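Local coordinates for mediator of RNA polymerase II transcription subunit 6 (Schizosaccharomyces pombe, PDB 4H61), which serves as a subunit of the Mediator coactivator complex, which relays signals from gene-specific regulators to the basal RNA polymerase II transcription machinery, at residues 28-37 with 103-112. Numbering follows the deposited sequence.
Sequences VLEYFSQSPF and YFVCNENIYM
F32 turns the edge of its ring onto the face of Y103 in a T-shaped pair, ring centres 5.0 Å apart and planes at 69°, with F32 CZ over the middle of the tyrosine ring. F37 joins them from the loop after the helix, completing a three-ring aromatic cluster: its CB lies 3.6 Å from Y103 CE2, while its ring meets Y103 obliquely. The two branches of I110 divide the neighbours: CG2, anti to the backbone N, lies 3.7 Å from F37 CD2 and also touches F32, while CD1 lies 3.8 Å from Y31 CD2. Beyond I110 CG2, the outer carbons of F37 lie against I110 O and Y111 CA, with F37 CE1 3.9 Å from M112 CG. Were Y103 an alanine, the edge of F32 would probably lose the face it points at, and a gap would be likely to open beside F37 CB. Helix 28-33 packs on one face of the antiparallel sheet, its axis at 111° to that of strand 103-106; a type I' turn from C106 to N109 links strands 97-106 and 109-112 as a beta hairpin. At this turn Y31, with CG anti to its backbone N (chi1 -174°), extends its OH to E108 O, donating a hydrogen bond of 2.5 Å that approaches a lone pair of the carbonyl oxygen within the carbonyl plane. V105 CG1 lies at the edge of the same ring, and V28 CG2, nearly one helical turn before Y31, makes a looser contact with V105 CG1. Farther out, S35 OG bonds to F32 O (2.7 Å) and accepts from F37 N in an ST turn, tying F37 back to F32. M13 N bonds to Y31 OH, W11 and W16 meet the Y31 ring, and F73 of strand 70-79 meets F32.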
ATOM      1  N   VAL A  28      -0.631  -6.746   8.420  1.00117.58           N
ATOM      2  CA  VAL A  28      -1.615  -6.751   7.337  1.00118.94           C
ATOM      3  C   VAL A  28      -0.990  -6.688   5.927  1.00120.84           C
ATOM      4  O   VAL A  28      -1.448  -7.357   5.003  1.00124.82           O
ATOM      5  CB  VAL A  28      -2.655  -5.625   7.514  1.00117.29           C
ATOM      6  CG1 VAL A  28      -1.974  -4.280   7.552  1.00116.70           C
ATOM      7  CG2 VAL A  28      -3.685  -5.664   6.402  1.00115.00           C
ATOM      8  N   LEU A  29       0.068  -5.905   5.775  1.00119.16           N
ATOM      9  CA  LEU A  29       0.741  -5.759   4.490  1.00107.55           C
ATOM     10  C   LEU A  29       1.398  -7.066   4.082  1.00108.41           C
ATOM     11  O   LEU A  29       1.532  -7.355   2.896  1.00114.02           O
ATOM     12  CB  LEU A  29       1.797  -4.653   4.570  1.00106.84           C
ATOM     13  CG  LEU A  29       1.701  -3.489   3.587  1.00111.68           C
ATOM     14  CD1 LEU A  29       0.268  -3.296   3.127  1.00118.18           C
ATOM     15  CD2 LEU A  29       2.257  -2.199   4.207  1.00102.80           C
ATOM     16  N   GLU A  30       1.817  -7.858   5.061  1.00110.72           N
ATOM     17  CA  GLU A  30       2.430  -9.143   4.755  1.00113.22           C
ATOM     18  C   GLU A  30       1.357 -10.085   4.233  1.00115.74           C
ATOM     19  O   GLU A  30       1.589 -10.856   3.299  1.00120.53           O
ATOM     20  CB  GLU A  30       3.096  -9.734   5.993  1.00121.80           C
ATOM     21  CG  GLU A  30       3.915 -10.982   5.707  1.00131.69           C
ATOM     22  CD  GLU A  30       4.891 -11.293   6.820  1.00148.15           C
ATOM     23  OE1 GLU A  30       5.355 -10.335   7.482  1.00156.98           O
ATOM     24  OE2 GLU A  30       5.190 -12.490   7.039  1.00152.64           O
ATOM     25  N   TYR A  31       0.182 -10.007   4.852  1.00113.50           N
ATOM     26  CA  TYR A  31      -0.995 -10.742   4.413  1.00115.63           C
ATOM     27  C   TYR A  31      -1.271 -10.413   2.956  1.00114.52           C
ATOM     28  O   TYR A  31      -1.428 -11.305   2.112  1.00116.62           O
ATOM     29  CB  TYR A  31      -2.192 -10.322   5.266  1.00115.98           C
ATOM     30  CG  TYR A  31      -3.475 -11.090   5.029  1.00115.78           C
ATOM     31  CD1 TYR A  31      -3.482 -12.478   4.953  1.00112.75           C
ATOM     32  CD2 TYR A  31      -4.690 -10.420   4.922  1.00119.54           C
ATOM     33  CE1 TYR A  31      -4.668 -13.178   4.757  1.00118.20           C
ATOM     34  CE2 TYR A  31      -5.879 -11.109   4.730  1.00121.66           C
ATOM     35  CZ  TYR A  31      -5.863 -12.487   4.647  1.00121.54           C
ATOM     36  OH  TYR A  31      -7.050 -13.165   4.452  1.00121.92           O
ATOM     37  N   PHE A  32      -1.317  -9.117   2.678  1.00106.74           N
ATOM     38  CA  PHE A  32      -1.583  -8.616   1.343  1.00103.65           C
ATOM     39  C   PHE A  32      -0.584  -9.193   0.348  1.00103.79           C
ATOM     40  O   PHE A  32      -0.930  -9.452  -0.799  1.00104.60           O
ATOM     41  CB  PHE A  32      -1.525  -7.082   1.347  1.00104.87           C
ATOM     42  CG  PHE A  32      -1.896  -6.456   0.036  1.00100.27           C
ATOM     43  CD1 PHE A  32      -3.228  -6.244  -0.291  1.00 92.29           C
ATOM     44  CD2 PHE A  32      -0.909  -6.074  -0.870  1.00 98.84           C
ATOM     45  CE1 PHE A  32      -3.571  -5.671  -1.501  1.00 98.54           C
ATOM     46  CE2 PHE A  32      -1.236  -5.499  -2.089  1.00 95.63           C
ATOM     47  CZ  PHE A  32      -2.568  -5.299  -2.413  1.00 98.28           C
ATOM     48  N   SER A  33       0.647  -9.421   0.804  1.00108.96           N
ATOM     49  CA  SER A  33       1.717  -9.947  -0.055  1.00111.45           C
ATOM     50  C   SER A  33       1.484 -11.356  -0.592  1.00110.97           C
ATOM     51  O   SER A  33       2.049 -11.729  -1.618  1.00116.85           O
ATOM     52  CB  SER A  33       3.053  -9.904   0.675  1.00112.50           C
ATOM     53  OG  SER A  33       3.400  -8.563   0.954  1.00131.18           O
ATOM     54  N   GLN A  34       0.674 -12.145   0.101  1.00106.25           N
ATOM     55  CA  GLN A  34       0.418 -13.508  -0.335  1.00107.51           C
ATOM     56  C   GLN A  34      -0.763 -13.550  -1.315  1.00109.11           C
ATOM     57  O   GLN A  34      -1.157 -14.618  -1.792  1.00109.65           O
ATOM     58  CB  GLN A  34       0.162 -14.409   0.876  1.00108.46           C
ATOM     59  CG  GLN A  34       1.318 -14.445   1.879  1.00117.51           C
ATOM     60  CD  GLN A  34       2.570 -15.148   1.345  1.00125.14           C
ATOM     61  OE1 GLN A  34       2.505 -16.259   0.812  1.00123.84           O
ATOM     62  NE2 GLN A  34       3.716 -14.497   1.492  1.00131.20           N
ATOM     63  N   SER A  35      -1.308 -12.377  -1.625  1.00103.26           N
ATOM     64  CA  SER A  35      -2.512 -12.286  -2.444  1.00103.05           C
ATOM     65  C   SER A  35      -2.155 -11.919  -3.882  1.00102.12           C
ATOM     66  O   SER A  35      -1.079 -11.366  -4.136  1.00102.80           O
ATOM     67  CB  SER A  35      -3.456 -11.233  -1.866  1.00108.53           C
ATOM     68  OG  SER A  35      -3.088  -9.934  -2.308  1.00115.88           O
ATOM     69  N   PRO A  36      -3.051 -12.228  -4.834  1.00 98.53           N
ATOM     70  CA  PRO A  36      -2.822 -11.898  -6.248  1.00 93.67           C
ATOM     71  C   PRO A  36      -2.916 -10.408  -6.570  1.00101.15           C
ATOM     72  O   PRO A  36      -2.803 -10.026  -7.739  1.00105.50           O
ATOM     73  CB  PRO A  36      -3.931 -12.660  -6.980  1.00 91.41           C
ATOM     74  CG  PRO A  36      -4.977 -12.941  -5.946  1.00 97.68           C
ATOM     75  CD  PRO A  36      -4.235 -13.086  -4.643  1.00101.03           C
ATOM     76  N   PHE A  37      -3.132  -9.574  -5.559  1.00105.37           N
ATOM     77  CA  PHE A  37      -3.157  -8.128  -5.773  1.00101.74           C
ATOM     78  C   PHE A  37      -1.750  -7.569  -5.601  1.00 94.44           C
ATOM     79  O   PHE A  37      -1.409  -6.488  -6.102  1.00 97.41           O
ATOM     80  CB  PHE A  37      -4.149  -7.462  -4.814  1.00 96.38           C
ATOM     81  CG  PHE A  37      -5.559  -7.972  -4.963  1.00 98.29           C
ATOM     82  CD1 PHE A  37      -6.289  -7.705  -6.119  1.00 94.73           C
ATOM     83  CD2 PHE A  37      -6.155  -8.728  -3.956  1.00100.07           C
ATOM     84  CE1 PHE A  37      -7.579  -8.173  -6.270  1.00 93.97           C
ATOM     85  CE2 PHE A  37      -7.462  -9.201  -4.092  1.00 94.81           C
ATOM     86  CZ  PHE A  37      -8.173  -8.930  -5.252  1.00 96.66           C
ATOM     87  N   TYR A 103      -7.369  -0.990  -2.222  1.00100.19           N
ATOM     88  CA  TYR A 103      -7.916  -2.295  -1.880  1.00110.49           C
ATOM     89  C   TYR A 103      -8.460  -2.263  -0.466  1.00115.28           C
ATOM     90  O   TYR A 103      -7.960  -1.525   0.382  1.00118.12           O
ATOM     91  CB  TYR A 103      -6.829  -3.379  -1.966  1.00110.14           C
ATOM     92  CG  TYR A 103      -5.934  -3.278  -3.186  1.00107.74           C
ATOM     93  CD1 TYR A 103      -4.946  -2.301  -3.265  1.00 98.38           C
ATOM     94  CD2 TYR A 103      -6.067  -4.172  -4.252  1.00102.71           C
ATOM     95  CE1 TYR A 103      -4.131  -2.201  -4.367  1.00100.52           C
ATOM     96  CE2 TYR A 103      -5.249  -4.078  -5.364  1.00100.58           C
ATOM     97  CZ  TYR A 103      -4.280  -3.087  -5.410  1.00105.05           C
ATOM     98  OH  TYR A 103      -3.451  -2.966  -6.498  1.00110.61           O
ATOM     99  N   PHE A 104      -9.477  -3.077  -0.211  1.00114.24           N
ATOM    100  CA  PHE A 104      -9.995  -3.243   1.139  1.00112.76           C
ATOM    101  C   PHE A 104      -9.562  -4.574   1.730  1.00115.99           C
ATOM    102  O   PHE A 104      -9.544  -5.596   1.047  1.00120.11           O
ATOM    103  CB  PHE A 104     -11.517  -3.140   1.150  1.00107.95           C
ATOM    104  CG  PHE A 104     -12.025  -1.764   0.841  1.00117.44           C
ATOM    105  CD1 PHE A 104     -11.199  -0.658   0.987  1.00116.72           C
ATOM    106  CD2 PHE A 104     -13.328  -1.568   0.408  1.00122.25           C
ATOM    107  CE1 PHE A 104     -11.659   0.612   0.705  1.00114.98           C
ATOM    108  CE2 PHE A 104     -13.800  -0.297   0.125  1.00116.80           C
ATOM    109  CZ  PHE A 104     -12.964   0.790   0.272  1.00117.51           C
ATOM    110  N   VAL A 105      -9.182  -4.546   2.999  1.00115.04           N
ATOM    111  CA  VAL A 105      -8.963  -5.764   3.753  1.00113.07           C
ATOM    112  C   VAL A 105     -10.034  -5.780   4.832  1.00120.79           C
ATOM    113  O   VAL A 105      -9.827  -5.300   5.949  1.00121.77           O
ATOM    114  CB  VAL A 105      -7.552  -5.822   4.374  1.00106.45           C
ATOM    115  CG1 VAL A 105      -7.289  -7.196   4.962  1.00107.25           C
ATOM    116  CG2 VAL A 105      -6.501  -5.499   3.327  1.00104.57           C
ATOM    117  N   CYS A 106     -11.195  -6.309   4.469  1.00125.05           N
ATOM    118  CA  CYS A 106     -12.352  -6.290   5.347  1.00130.08           C
ATOM    119  C   CYS A 106     -12.663  -7.702   5.824  1.00133.48           C
ATOM    120  O   CYS A 106     -12.976  -8.578   5.016  1.00135.26           O
ATOM    121  CB  CYS A 106     -13.548  -5.708   4.596  1.00127.77           C
ATOM    122  SG  CYS A 106     -14.925  -5.247   5.641  1.00161.67           S
ATOM    123  N   ASN A 107     -12.571  -7.918   7.133  1.00134.52           N
ATOM    124  CA  ASN A 107     -12.774  -9.244   7.720  1.00136.49           C
ATOM    125  C   ASN A 107     -11.920 -10.317   7.065  1.00133.61           C
ATOM    126  O   ASN A 107     -12.413 -11.396   6.756  1.00140.08           O
ATOM    127  CB  ASN A 107     -14.248  -9.653   7.660  1.00140.04           C
ATOM    128  CG  ASN A 107     -15.113  -8.847   8.599  1.00147.72           C
ATOM    129  OD1 ASN A 107     -15.722  -7.854   8.198  1.00151.80           O
ATOM    130  ND2 ASN A 107     -15.172  -9.266   9.861  1.00148.90           N
ATOM    131  N   GLU A 108     -10.649  -9.996   6.839  1.00130.71           N
ATOM    132  CA  GLU A 108      -9.681 -10.914   6.228  1.00132.40           C
ATOM    133  C   GLU A 108      -9.928 -11.152   4.730  1.00127.87           C
ATOM    134  O   GLU A 108      -9.214 -11.926   4.082  1.00121.11           O
ATOM    135  CB  GLU A 108      -9.593 -12.227   7.013  1.00136.79           C
ATOM    136  CG  GLU A 108      -9.189 -12.019   8.461  1.00144.55           C
ATOM    137  CD  GLU A 108      -9.833 -13.008   9.406  1.00156.54           C
ATOM    138  OE1 GLU A 108      -9.756 -14.228   9.139  1.00160.64           O
ATOM    139  OE2 GLU A 108     -10.420 -12.563  10.418  1.00162.28           O
ATOM    140  N   ASN A 109     -10.934 -10.469   4.191  1.00123.19           N
ATOM    141  CA  ASN A 109     -11.211 -10.491   2.767  1.00121.99           C
ATOM    142  C   ASN A 109     -10.531  -9.328   2.074  1.00123.67           C
ATOM    143  O   ASN A 109     -10.729  -8.170   2.447  1.00126.65           O
ATOM    144  CB  ASN A 109     -12.710 -10.401   2.516  1.00130.78           C
ATOM    145  CG  ASN A 109     -13.330 -11.738   2.244  1.00141.36           C
ATOM    146  OD1 ASN A 109     -13.366 -12.609   3.114  1.00146.59           O
ATOM    147  ND2 ASN A 109     -13.833 -11.916   1.026  1.00143.91           N
ATOM    148  N   ILE A 110      -9.726  -9.636   1.067  1.00115.47           N
ATOM    149  CA  ILE A 110      -9.102  -8.596   0.277  1.00107.91           C
ATOM    150  C   ILE A 110      -9.771  -8.494  -1.093  1.00109.39           C
ATOM    151  O   ILE A 110     -10.028  -9.506  -1.747  1.00108.75           O
ATOM    152  CB  ILE A 110      -7.597  -8.847   0.106  1.00106.04           C
ATOM    153  CG1 ILE A 110      -6.965  -9.200   1.452  1.00111.92           C
ATOM    154  CG2 ILE A 110      -6.918  -7.630  -0.517  1.00 95.47           C
ATOM    155  CD1 ILE A 110      -5.447  -9.294   1.416  1.00110.06           C
ATOM    156  N   TYR A 111     -10.059  -7.264  -1.510  1.00106.08           N
ATOM    157  CA  TYR A 111     -10.607  -6.992  -2.829  1.00104.44           C
ATOM    158  C   TYR A 111     -10.356  -5.528  -3.193  1.00110.62           C
ATOM    159  O   TYR A 111     -10.152  -4.693  -2.306  1.00112.43           O
ATOM    160  CB  TYR A 111     -12.105  -7.321  -2.873  1.00105.93           C
ATOM    161  CG  TYR A 111     -12.922  -6.700  -1.756  1.00109.26           C
ATOM    162  CD1 TYR A 111     -13.435  -5.408  -1.875  1.00105.58           C
ATOM    163  CD2 TYR A 111     -13.191  -7.406  -0.586  1.00112.56           C
ATOM    164  CE1 TYR A 111     -14.189  -4.831  -0.851  1.00106.34           C
ATOM    165  CE2 TYR A 111     -13.943  -6.838   0.442  1.00118.74           C
ATOM    166  CZ  TYR A 111     -14.439  -5.550   0.301  1.00118.03           C
ATOM    167  OH  TYR A 111     -15.183  -4.979   1.317  1.00127.04           O
ATOM    168  N   MET A 112     -10.344  -5.223  -4.491  1.00110.02           N
ATOM    169  CA  MET A 112     -10.206  -3.840  -4.961  1.00 97.80           C
ATOM    170  C   MET A 112     -11.438  -3.041  -4.564  1.00107.67           C
ATOM    171  O   MET A 112     -12.566  -3.536  -4.622  1.00115.94           O
ATOM    172  CB  MET A 112     -10.038  -3.780  -6.484  1.00 86.07           C
ATOM    173  CG  MET A 112      -8.858  -4.588  -7.029  1.00 94.12           C
ATOM    174  SD  MET A 112      -8.701  -4.603  -8.839  1.00110.67           S
ATOM    175  CE  MET A 112      -8.661  -2.843  -9.169  1.00107.37           C
TER